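PDB 3HAZ: proline dehydrogenase from Bradyrhizobium japonicum USDA 110, which probably oxidises proline to glutamate in two steps, using an FAD-dependent proline dehydrogenase and an NAD-dependent 1-pyrroline-5-carboxylate dehydrogenase on one chain. Local coordinates for residues Thr603-Leu608 with Ala786-Gly791; Gln792-Leu797 with Tyr914-Gly919; Arg819-Gly824 with Ala830-Pro835. One frame throughout, in Å; residues are numbered along the deposited sequence. Where two conformers were deposited one is given.

Contact 1: residues Thr603-Leu608 with Ala786-Gly791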
loop_
_atom_site.group_PDB
_atom_site.type_symbol
_atom_site.label_atom_id
_atom_site.label_comp_id
_atom_site.label_asym_id
_atom_site.label_seq_id
_atom_site.Cartn_x
_atom_site.Cartn_y
_atom_site.Cartn_z
ATOM N N THR A 603 -36.306 -3.081 37.753
ATOM C CA THR A 603 -37.265 -2.594 36.761
ATOM C C THR A 603 -36.910 -3.147 35.379
ATOM O O THR A 603 -35.812 -3.664 35.175
ATOM C CB THR A 603 -37.331 -1.040 36.712
ATOM O OG1 THR A 603 -36.006 -0.497 36.660
ATOM C CG2 THR A 603 -38.031 -0.494 37.943
ATOM N N LEU A 604 -37.838 -3.039 34.432
ATOM C CA LEU A 604 -37.663 -3.669 33.128
ATOM C C LEU A 604 -36.420 -3.185 32.383
ATOM O O LEU A 604 -35.689 -3.987 31.812
ATOM C CB LEU A 604 -38.910 -3.498 32.260
ATOM C CG LEU A 604 -38.859 -4.185 30.891
ATOM C CD1 LEU A 604 -38.599 -5.671 31.033
ATOM C CD2 LEU A 604 -40.152 -3.939 30.126
ATOM N N ASP A 605 -36.175 -1.880 32.391
ATOM C CA ASP A 605 -35.032 -1.347 31.660
ATOM C C ASP A 605 -33.699 -1.721 32.302
ATOM O O ASP A 605 -32.704 -1.914 31.603
ATOM C CB ASP A 605 -35.128 0.170 31.496
ATOM C CG ASP A 605 -34.128 0.699 30.492
ATOM O OD1 ASP A 605 -34.051 0.130 29.380
ATOM O OD2 ASP A 605 -33.414 1.673 30.814
ATOM N N ASP A 606 -33.682 -1.825 33.629
ATOM C CA ASP A 606 -32.473 -2.234 34.343
ATOM C C ASP A 606 -32.165 -3.702 34.100
ATOM O O ASP A 606 -31.005 -4.088 33.976
ATOM C CB ASP A 606 -32.608 -1.982 35.843
ATOM C CG ASP A 606 -32.455 -0.523 36.199
ATOM O OD1 ASP A 606 -31.782 0.210 35.442
ATOM O OD2 ASP A 606 -33.005 -0.109 37.237
ATOM N N ALA A 607 -33.211 -4.516 34.031
ATOM C CA ALA A 607 -33.048 -5.941 33.776
ATOM C C ALA A 607 -32.536 -6.168 32.354
ATOM O O ALA A 607 -31.541 -6.852 32.149
ATOM C CB ALA A 607 -34.361 -6.680 34.007
ATOM N N LEU A 608 -33.211 -5.572 31.376
ATOM C CA LEU A 608 -32.780 -5.683 29.987
ATOM C C LEU A 608 -31.333 -5.211 29.821
ATOM O O LEU A 608 -30.524 -5.851 29.143
ATOM C CB LEU A 608 -33.702 -4.870 29.084
ATOM C CG LEU A 608 -33.223 -4.691 27.647
ATOM C CD1 LEU A 608 -33.100 -6.045 26.968
ATOM C CD2 LEU A 608 -34.174 -3.782 26.885
ATOM N N ALA A 786 -28.516 8.941 40.927
ATOM C CA ALA A 786 -28.680 8.724 42.366
ATOM C C ALA A 786 -29.837 7.797 42.743
ATOM O O ALA A 786 -29.795 7.119 43.786
ATOM C CB ALA A 786 -28.820 10.064 43.085
ATOM N N PHE A 787 -30.870 7.765 41.908
ATOM C CA PHE A 787 -32.119 7.102 42.286
ATOM C C PHE A 787 -32.485 5.904 41.416
ATOM O O PHE A 787 -33.262 5.050 41.839
ATOM C CB PHE A 787 -33.280 8.109 42.316
ATOM C CG PHE A 787 -33.017 9.307 43.173
ATOM C CD1 PHE A 787 -32.464 9.162 44.437
ATOM C CD2 PHE A 787 -33.329 10.586 42.723
ATOM C CE1 PHE A 787 -32.219 10.268 45.239
ATOM C CE2 PHE A 787 -33.087 11.696 43.521
ATOM C CZ PHE A 787 -32.531 11.531 44.786
ATOM N N ARG A 788 -31.929 5.841 40.207
ATOM C CA ARG A 788 -32.105 4.675 39.338
ATOM C C ARG A 788 -31.673 3.409 40.066
ATOM O O ARG A 788 -30.656 3.402 40.758
ATOM C CB ARG A 788 -31.293 4.837 38.051
ATOM C CG ARG A 788 -31.176 3.584 37.198
ATOM C CD ARG A 788 -32.354 3.429 36.258
ATOM N NE ARG A 788 -32.556 4.628 35.448
ATOM C CZ ARG A 788 -32.161 4.757 34.185
ATOM N NH1 ARG A 788 -31.547 3.753 33.572
ATOM N NH2 ARG A 788 -32.392 5.890 33.530
ATOM N N SER A 789 -32.450 2.342 39.906
ATOM C CA SER A 789 -32.186 1.081 40.594
ATOM C C SER A 789 -32.175 1.278 42.108
ATOM O O SER A 789 -31.440 0.596 42.819
ATOM C CB SER A 789 -30.850 0.481 40.142
ATOM O OG SER A 789 -30.784 0.389 38.733
ATOM N N ALA A 790 -32.987 2.216 42.591
ATOM C CA ALA A 790 -33.042 2.534 44.019
ATOM C C ALA A 790 -31.658 2.848 44.583
ATOM O O ALA A 790 -31.375 2.571 45.745
ATOM C CB ALA A 790 -33.702 1.396 44.808
ATOM N N GLY A 791 -30.801 3.432 43.751
ATOM C CA GLY A 791 -29.460 3.791 44.167
ATOM C C GLY A 791 -28.590 2.590 44.501
ATOM O O GLY A 791 -27.591 2.723 45.204
HETATM O O HOH W 1 -34.666 1.873 38.306
#
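Asp606 reaches from the first turn of helix 604-629 to Ser789 and Arg788, in the turn that follows helix 775-787. Its CG stands beside the backbone N and opposite the carbonyl carbon (chi1 -76°), which points the carboxylate at that turn. Ser789 OG donates to Asp606 OD2 over 2.7 Å. The hydroxyl comes from above the carboxylate plane, 67° out of it. A water gives the same oxygen a second bond: it donates to Asp606 OD2 at 2.8 Å and accepts from Ser789 N at 2.8 Å. The side chain of Ser789 is therefore tied directly, and its amide through the water, to one carboxylate oxygen.

The other oxygen faces Arg788. Arg788 CD packs on Asp606 OD1 at 3.4 Å. The arginine chain is bent at chi2 and chi3, and this turns the guanidinium toward the helix. Its NH1 lies 3.9 Å from Asp605 OD2, a long salt bridge. That oxygen is well out of the guanidinium plane, so only charge attraction acts there. Asp606 OD1 makes a firmer salt bridge with NH2 of Arg793, whose NE also gives a weak hydrogen bond to Ser789 OG. Ser789, Ala790 and Gly791 all have left-handed helical backbone angles, and Gly791 N bonds back to Arg788 O.

With an alanine in place of Asp606, the Ser789 hydroxyl and the water would probably lack their acceptor, and Arg793 its carboxylate mate. The buried carboxylate meets a hydroxyl, a water and an arginine, and it sits at the N-terminal end of a helix. Both the cationic neighbours and the helix end would probably favour its charged form. The contact thus holds the turn just ahead of the predicted active-site loop against helix 604-629 mainly by polar bonds.

Contact 2: residues Gln792-Leu797 with Tyr914-Gly919. With NAD (nicotinamide-adenine-dinucleotide), chain D; SO4 (sulfate ion), chain E.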
loop_
_atom_site.group_PDB
_atom_site.type_symbol
_atom_site.label_atom_id
_atom_site.label_comp_id
_atom_site.label_asym_id
_atom_site.label_seq_id
_atom_site.Cartn_x
_atom_site.Cartn_y
_atom_site.Cartn_z
ATOM N N GLN A 792 -28.961 1.417 43.995
ATOM C CA GLN A 792 -28.222 0.189 44.298
ATOM C C GLN A 792 -27.204 -0.138 43.209
ATOM O O GLN A 792 -27.053 -1.292 42.794
ATOM C CB GLN A 792 -29.179 -0.989 44.539
ATOM C CG GLN A 792 -30.138 -0.769 45.710
ATOM C CD GLN A 792 -31.036 -1.968 45.974
ATOM O OE1 GLN A 792 -31.174 -2.417 47.114
ATOM N NE2 GLN A 792 -31.639 -2.501 44.918
ATOM N N ARG A 793 -26.521 0.895 42.734
ATOM C CA ARG A 793 -25.397 0.723 41.827
ATOM C C ARG A 793 -24.167 1.279 42.511
ATOM O O ARG A 793 -24.240 2.265 43.233
ATOM C CB ARG A 793 -25.622 1.481 40.525
ATOM C CG ARG A 793 -26.832 1.044 39.738
ATOM C CD ARG A 793 -27.008 1.938 38.515
ATOM N NE ARG A 793 -28.126 1.515 37.680
ATOM C CZ ARG A 793 -27.993 0.897 36.511
ATOM N NH1 ARG A 793 -26.786 0.635 36.036
ATOM N NH2 ARG A 793 -29.068 0.551 35.814
ATOM N N CYS A 794 -23.026 0.662 42.272
ATOM C CA CYS A 794 -21.767 1.094 42.870
ATOM C C CYS A 794 -21.336 2.439 42.305
ATOM O O CYS A 794 -20.640 3.210 42.964
ATOM C CB CYS A 794 -20.679 0.052 42.605
ATOM S SG CYS A 794 -20.566 -0.464 40.874
ATOM N N SER A 795 -21.749 2.697 41.068
ATOM C CA SER A 795 -21.406 3.932 40.366
ATOM C C SER A 795 -22.313 5.107 40.748
ATOM O O SER A 795 -22.102 6.236 40.296
ATOM C CB SER A 795 -21.531 3.703 38.868
ATOM O OG SER A 795 -22.851 3.302 38.557
ATOM N N ALA A 796 -23.322 4.835 41.567
ATOM C CA ALA A 796 -24.380 5.810 41.839
ATOM C C ALA A 796 -23.870 7.097 42.459
ATOM O O ALA A 796 -22.932 7.096 43.265
ATOM C CB ALA A 796 -25.469 5.200 42.727
ATOM N N LEU A 797 -24.512 8.197 42.078
ATOM C CA LEU A 797 -24.221 9.500 42.650
ATOM C C LEU A 797 -24.671 9.563 44.109
ATOM O O LEU A 797 -25.829 9.281 44.423
ATOM C CB LEU A 797 -24.917 10.589 41.837
ATOM C CG LEU A 797 -24.808 12.012 42.394
ATOM C CD1 LEU A 797 -23.342 12.450 42.521
ATOM C CD2 LEU A 797 -25.577 12.959 41.502
ATOM N N TYR A 914 -12.127 7.095 48.568
ATOM C CA TYR A 914 -12.770 6.366 47.477
ATOM C C TYR A 914 -12.431 6.996 46.118
ATOM O O TYR A 914 -11.901 8.103 46.060
ATOM C CB TYR A 914 -14.286 6.302 47.699
ATOM C CG TYR A 914 -14.680 5.413 48.860
ATOM C CD1 TYR A 914 -14.762 4.033 48.702
ATOM C CD2 TYR A 914 -14.951 5.946 50.117
ATOM C CE1 TYR A 914 -15.115 3.209 49.755
ATOM C CE2 TYR A 914 -15.305 5.120 51.187
ATOM C CZ TYR A 914 -15.386 3.754 50.996
ATOM O OH TYR A 914 -15.734 2.918 52.037
ATOM N N GLY A 915 -12.714 6.284 45.032
ATOM C CA GLY A 915 -12.421 6.802 43.705
ATOM C C GLY A 915 -13.014 5.970 42.588
ATOM O O GLY A 915 -12.294 5.473 41.724
ATOM N N LEU A 916 -14.332 5.817 42.601
ATOM C CA LEU A 916 -15.009 4.991 41.610
ATOM C C LEU A 916 -15.538 5.825 40.437
ATOM O O LEU A 916 -14.958 5.807 39.351
ATOM C CB LEU A 916 -16.130 4.177 42.265
ATOM C CG LEU A 916 -16.749 3.075 41.401
ATOM C CD1 LEU A 916 -15.668 2.180 40.787
ATOM C CD2 LEU A 916 -17.708 2.252 42.241
ATOM N N THR A 917 -16.633 6.554 40.644
ATOM C CA THR A 917 -17.139 7.444 39.591
ATOM C C THR A 917 -17.168 8.910 40.019
ATOM O O THR A 917 -17.322 9.231 41.203
ATOM C CB THR A 917 -18.557 7.046 39.090
ATOM O OG1 THR A 917 -19.476 7.032 40.191
ATOM C CG2 THR A 917 -18.535 5.671 38.438
ATOM N N LEU A 918 -17.032 9.792 39.034
ATOM C CA LEU A 918 -17.171 11.222 39.246
ATOM C C LEU A 918 -17.924 11.848 38.077
ATOM O O LEU A 918 -17.608 11.589 36.917
ATOM C CB LEU A 918 -15.802 11.883 39.391
ATOM C CG LEU A 918 -15.876 13.413 39.372
ATOM C CD1 LEU A 918 -16.459 13.940 40.679
ATOM C CD2 LEU A 918 -14.527 14.036 39.099
ATOM N N GLY A 919 -18.924 12.667 38.387
ATOM C CA GLY A 919 -19.652 13.394 37.364
ATOM C C GLY A 919 -19.213 14.846 37.306
ATOM O O GLY A 919 -18.985 15.465 38.344
HETATM P PA NAD D . -20.671 -7.688 50.367
HETATM O O1A NAD D . -19.170 -7.252 50.865
HETATM O O2A NAD D . -21.630 -7.519 51.470
HETATM O O5B NAD D . -20.598 -9.292 49.909
HETATM C C5B NAD D . -20.561 -9.613 48.525
HETATM C C4B NAD D . -20.091 -11.058 48.296
HETATM O O4B NAD D . -18.971 -11.497 49.156
HETATM C C3B NAD D . -21.177 -12.175 48.578
HETATM O O3B NAD D . -21.412 -13.173 47.633
HETATM C C2B NAD D . -20.865 -12.535 50.028
HETATM O O2B NAD D . -21.577 -13.573 50.664
HETATM C C1B NAD D . -19.400 -12.586 49.969
HETATM N N9A NAD D . -18.802 -12.482 51.308
HETATM C C8A NAD D . -19.332 -11.885 52.406
HETATM N N7A NAD D . -18.397 -12.023 53.474
HETATM C C5A NAD D . -17.274 -12.728 52.982
HETATM C C6A NAD D . -16.089 -13.132 53.586
HETATM N N6A NAD D . -15.852 -12.822 54.987
HETATM N N1A NAD D . -15.156 -13.810 52.870
HETATM C C2A NAD D . -15.386 -14.102 51.536
HETATM N N3A NAD D . -16.552 -13.706 50.939
HETATM C C4A NAD D . -17.499 -13.017 51.666
HETATM O O3 NAD D . -21.128 -6.799 49.019
HETATM P PN NAD D . -22.736 -6.760 48.562
HETATM O O1N NAD D . -23.669 -6.362 49.883
HETATM O O2N NAD D . -23.135 -8.067 48.034
HETATM O O5D NAD D . -22.960 -5.608 47.376
HETATM C C5D NAD D . -22.867 -4.230 47.706
HETATM C C4D NAD D . -21.428 -3.685 47.595
HETATM O O4D NAD D . -20.618 -4.173 46.439
HETATM C C3D NAD D . -21.153 -2.120 47.625
HETATM O O3D NAD D . -20.314 -1.586 48.620
HETATM C C2D NAD D . -20.799 -1.881 46.141
HETATM O O2D NAD D . -20.422 -0.601 45.673
HETATM C C1D NAD D . -19.972 -3.065 45.847
HETATM N N1N NAD D . -19.940 -3.253 44.390
HETATM C C2N NAD D . -18.887 -2.690 43.647
HETATM C C3N NAD D . -18.858 -2.857 42.197
HETATM C C7N NAD D . -17.700 -2.250 41.386
HETATM O O7N NAD D . -17.562 -2.559 40.256
HETATM N N7N NAD D . -16.710 -1.420 42.041
HETATM C C4N NAD D . -19.939 -3.612 41.515
HETATM C C5N NAD D . -20.982 -4.174 42.256
HETATM C C6N NAD D . -21.013 -4.008 43.726
HETATM S S SO4 E . -23.033 0.696 36.530
HETATM O O1 SO4 E . -22.020 1.536 35.887
HETATM O O2 SO4 E . -22.467 0.117 37.748
HETATM O O3 SO4 E . -24.209 1.484 36.885
HETATM O O4 SO4 E . -23.441 -0.353 35.600
#
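Thr917 turns OG1 between its backbone N and carbonyl carbon (chi1 57°), and this sets the hydroxyl against Ser795 O and the methyl against the Ser795 side chain. Thr917 OG1 donates to Ser795 O at 2.7 Å, from 36° above the carbonyl plane. Thr917 CG2 lies 3.6 Å from Ser795 CB.

Leu916 holds CG opposite its backbone N (chi1 -169°), which carries CD2 over to Cys794. This methyl packs on Cys794 CB at 3.7 Å. The same methyl is 3.8 Å from N7N, the carboxamide nitrogen of NAD, so the leucine lies against both the cysteine and the cofactor.

Cys794 is a predicted active-site residue. It sits in a type I turn from Arg793 to Ala796, in the loop before strand 797-803. Asn765 ND2 bonds to the carbonyls of Cys794 and Ala796, and strand 917-921 flanks this loop.

Ser795 OG donates to sulfate O3 at 2.8 Å. Arg793 NH1 donates to the same oxygen at 2.8 Å, and the backbone amides of Gly948 and Ala949 also bond to the ion. The sulfate is probably from the crystallisation liquor. Its donors form an anion site beside the cysteine, consistent with a place for the substrate carboxylate.

Contact 3: residues Arg819-Gly824 with Ala830-Pro835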
loop_
_atom_site.group_PDB
_atom_site.type_symbol
_atom_site.label_atom_id
_atom_site.label_comp_id
_atom_site.label_asym_id
_atom_site.label_seq_id
_atom_site.Cartn_x
_atom_site.Cartn_y
_atom_site.Cartn_z
ATOM N N ARG A 819 -39.843 13.547 42.809
ATOM C CA ARG A 819 -41.222 13.341 43.226
ATOM C C ARG A 819 -42.038 12.637 42.140
ATOM O O ARG A 819 -43.036 11.995 42.439
ATOM C CB ARG A 819 -41.886 14.670 43.606
ATOM C CG ARG A 819 -43.218 14.501 44.333
ATOM C CD ARG A 819 -43.943 15.835 44.527
ATOM N NE ARG A 819 -43.107 16.836 45.185
ATOM N N GLU A 820 -41.607 12.750 40.885
ATOM C CA GLU A 820 -42.349 12.159 39.771
ATOM C C GLU A 820 -42.017 10.693 39.515
ATOM O O GLU A 820 -42.630 10.062 38.655
ATOM C CB GLU A 820 -42.130 12.960 38.484
ATOM C CG GLU A 820 -42.721 14.364 38.512
ATOM C CD GLU A 820 -44.210 14.389 38.846
ATOM O OE1 GLU A 820 -44.937 13.446 38.465
ATOM O OE2 GLU A 820 -44.657 15.365 39.486
ATOM N N LEU A 821 -41.049 10.149 40.249
ATOM C CA LEU A 821 -40.681 8.748 40.079
ATOM C C LEU A 821 -41.711 7.816 40.715
ATOM O O LEU A 821 -42.054 7.959 41.889
ATOM C CB LEU A 821 -39.299 8.471 40.671
ATOM C CG LEU A 821 -38.145 9.326 40.145
ATOM C CD1 LEU A 821 -36.851 8.936 40.843
ATOM C CD2 LEU A 821 -38.003 9.184 38.640
ATOM N N LYS A 822 -42.205 6.857 39.939
ATOM C CA LYS A 822 -43.097 5.848 40.494
ATOM C C LYS A 822 -42.293 4.772 41.213
ATOM O O LYS A 822 -41.399 4.161 40.631
ATOM C CB LYS A 822 -43.971 5.213 39.413
ATOM C CG LYS A 822 -45.039 4.282 39.980
ATOM C CD LYS A 822 -46.022 3.847 38.906
ATOM C CE LYS A 822 -47.387 3.535 39.499
ATOM N NZ LYS A 822 -47.297 2.538 40.599
ATOM N N ILE A 823 -42.612 4.569 42.486
ATOM C CA ILE A 823 -41.973 3.566 43.323
ATOM C C ILE A 823 -42.976 2.445 43.494
ATOM O O ILE A 823 -44.135 2.702 43.804
ATOM C CB ILE A 823 -41.672 4.129 44.728
ATOM C CG1 ILE A 823 -40.811 5.388 44.631
ATOM C CG2 ILE A 823 -41.000 3.079 45.607
ATOM C CD1 ILE A 823 -40.789 6.197 45.910
ATOM N N GLY A 824 -42.547 1.204 43.290
ATOM C CA GLY A 824 -43.462 0.089 43.443
ATOM C C GLY A 824 -42.981 -1.207 42.830
ATOM O O GLY A 824 -41.780 -1.402 42.627
ATOM N N ALA A 830 -44.685 0.823 34.606
ATOM C CA ALA A 830 -44.693 2.240 34.960
ATOM C C ALA A 830 -43.743 2.558 36.115
ATOM O O ALA A 830 -43.513 3.721 36.428
ATOM C CB ALA A 830 -46.106 2.685 35.302
ATOM N N THR A 831 -43.193 1.524 36.744
ATOM C CA THR A 831 -42.337 1.707 37.914
ATOM C C THR A 831 -40.964 2.246 37.543
ATOM O O THR A 831 -40.348 1.791 36.580
ATOM C CB THR A 831 -42.162 0.388 38.692
ATOM O OG1 THR A 831 -43.439 -0.041 39.179
ATOM C CG2 THR A 831 -41.218 0.579 39.872
ATOM N N HIS A 832 -40.502 3.227 38.307
ATOM C CA HIS A 832 -39.195 3.829 38.093
ATOM C C HIS A 832 -38.221 3.321 39.140
ATOM O O HIS A 832 -37.035 3.134 38.866
ATOM C CB HIS A 832 -39.283 5.359 38.191
ATOM C CG HIS A 832 -40.027 6.002 37.061
ATOM N ND1 HIS A 832 -41.174 6.745 37.251
ATOM C CD2 HIS A 832 -39.786 6.016 35.729
ATOM C CE1 HIS A 832 -41.609 7.184 36.084
ATOM N NE2 HIS A 832 -40.785 6.755 35.142
ATOM N N VAL A 833 -38.732 3.112 40.348
ATOM C CA VAL A 833 -37.900 2.698 41.463
ATOM C C VAL A 833 -38.494 1.479 42.144
ATOM O O VAL A 833 -39.573 1.551 42.731
ATOM C CB VAL A 833 -37.762 3.817 42.503
ATOM C CG1 VAL A 833 -36.901 3.342 43.670
ATOM C CG2 VAL A 833 -37.178 5.074 41.863
ATOM N N GLY A 834 -37.789 0.357 42.055
ATOM C CA GLY A 834 -38.237 -0.871 42.681
ATOM C C GLY A 834 -37.774 -0.957 44.123
ATOM O O GLY A 834 -37.222 0.007 44.661
ATOM N N PRO A 835 -37.990 -2.119 44.761
ATOM C CA PRO A 835 -37.641 -2.262 46.176
ATOM C C PRO A 835 -36.144 -2.426 46.357
ATOM O O PRO A 835 -35.455 -2.811 45.417
ATOM C CB PRO A 835 -38.357 -3.550 46.586
ATOM C CG PRO A 835 -38.503 -4.331 45.328
ATOM C CD PRO A 835 -38.542 -3.355 44.181
#
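His832 ND1 accepts from the backbone N of Lys822 at 2.9 Å. The bond is nearly straight, 169° at the hydrogen, and the donor lies in the ring plane. ND1 acts as the acceptor, so the other ring nitrogen is left to bond outward, and NE2 is hydrogen-bonded to Glu248. Both ring nitrogens thus have a partner, which fixes the rotation of the imidazole.

The carbonyl of Lys822 is used twice. Lys822 O takes His832 N at 2.7 Å, and it takes Val833 N at 2.9 Å. The next bond runs the other way: Gly824 N donates to Val833 O at 3.0 Å. That carbonyl also receives a CA-H...O contact from Ile823 CA at 3.2 Å.

The pattern is that of a single parallel bridge between Ile823 and Val833, with His832 N and Val833 N converging on Lys822 O. The bridge ties together the two arms of the connection between helices 804-819 and 839-855 of the aldehyde dehydrogenase part.

Apolar groups close in beside these bonds. Leu821 CD1 packs on Val833 CG2 at 4.0 Å, and Leu821 also touches Phe787 of helix 775-787. Ile823 and Val833 lie side by side and point the same way. The aliphatic part of Lys822 covers Ala830, with Lys822 CD 3.8 Å from Ala830 CB.

Two other polar side chains find partners beyond the bridge. Thr831 OG1 bonds to Asp825 O within the intervening loop. Glu820 OE1 forms a salt bridge with Arg254, which, like Glu248, belongs to the proline dehydrogenase part.

How the contacts relate
All three contacts lie in the aldehyde dehydrogenase part. Contact 1 closes first along the chain. Contact 2 then opens with Gln792-Leu797, and contact 3 falls wholly between its two segments. The centres of contacts 1 and 3 are about 9 Å apart, those of 1 and 2 about 15 Å, and those of 2 and 3 about 21 Å. Helix 775-787 leads through the turn of contact 1 into the cysteine loop of contact 2. Strands 797-803 and 917-921 share one mixed sheet. Thr603 and Ala790 of contact 1 pack on 830-835. The row thus runs from the NAD site to a loop that meets proline dehydrogenase residues.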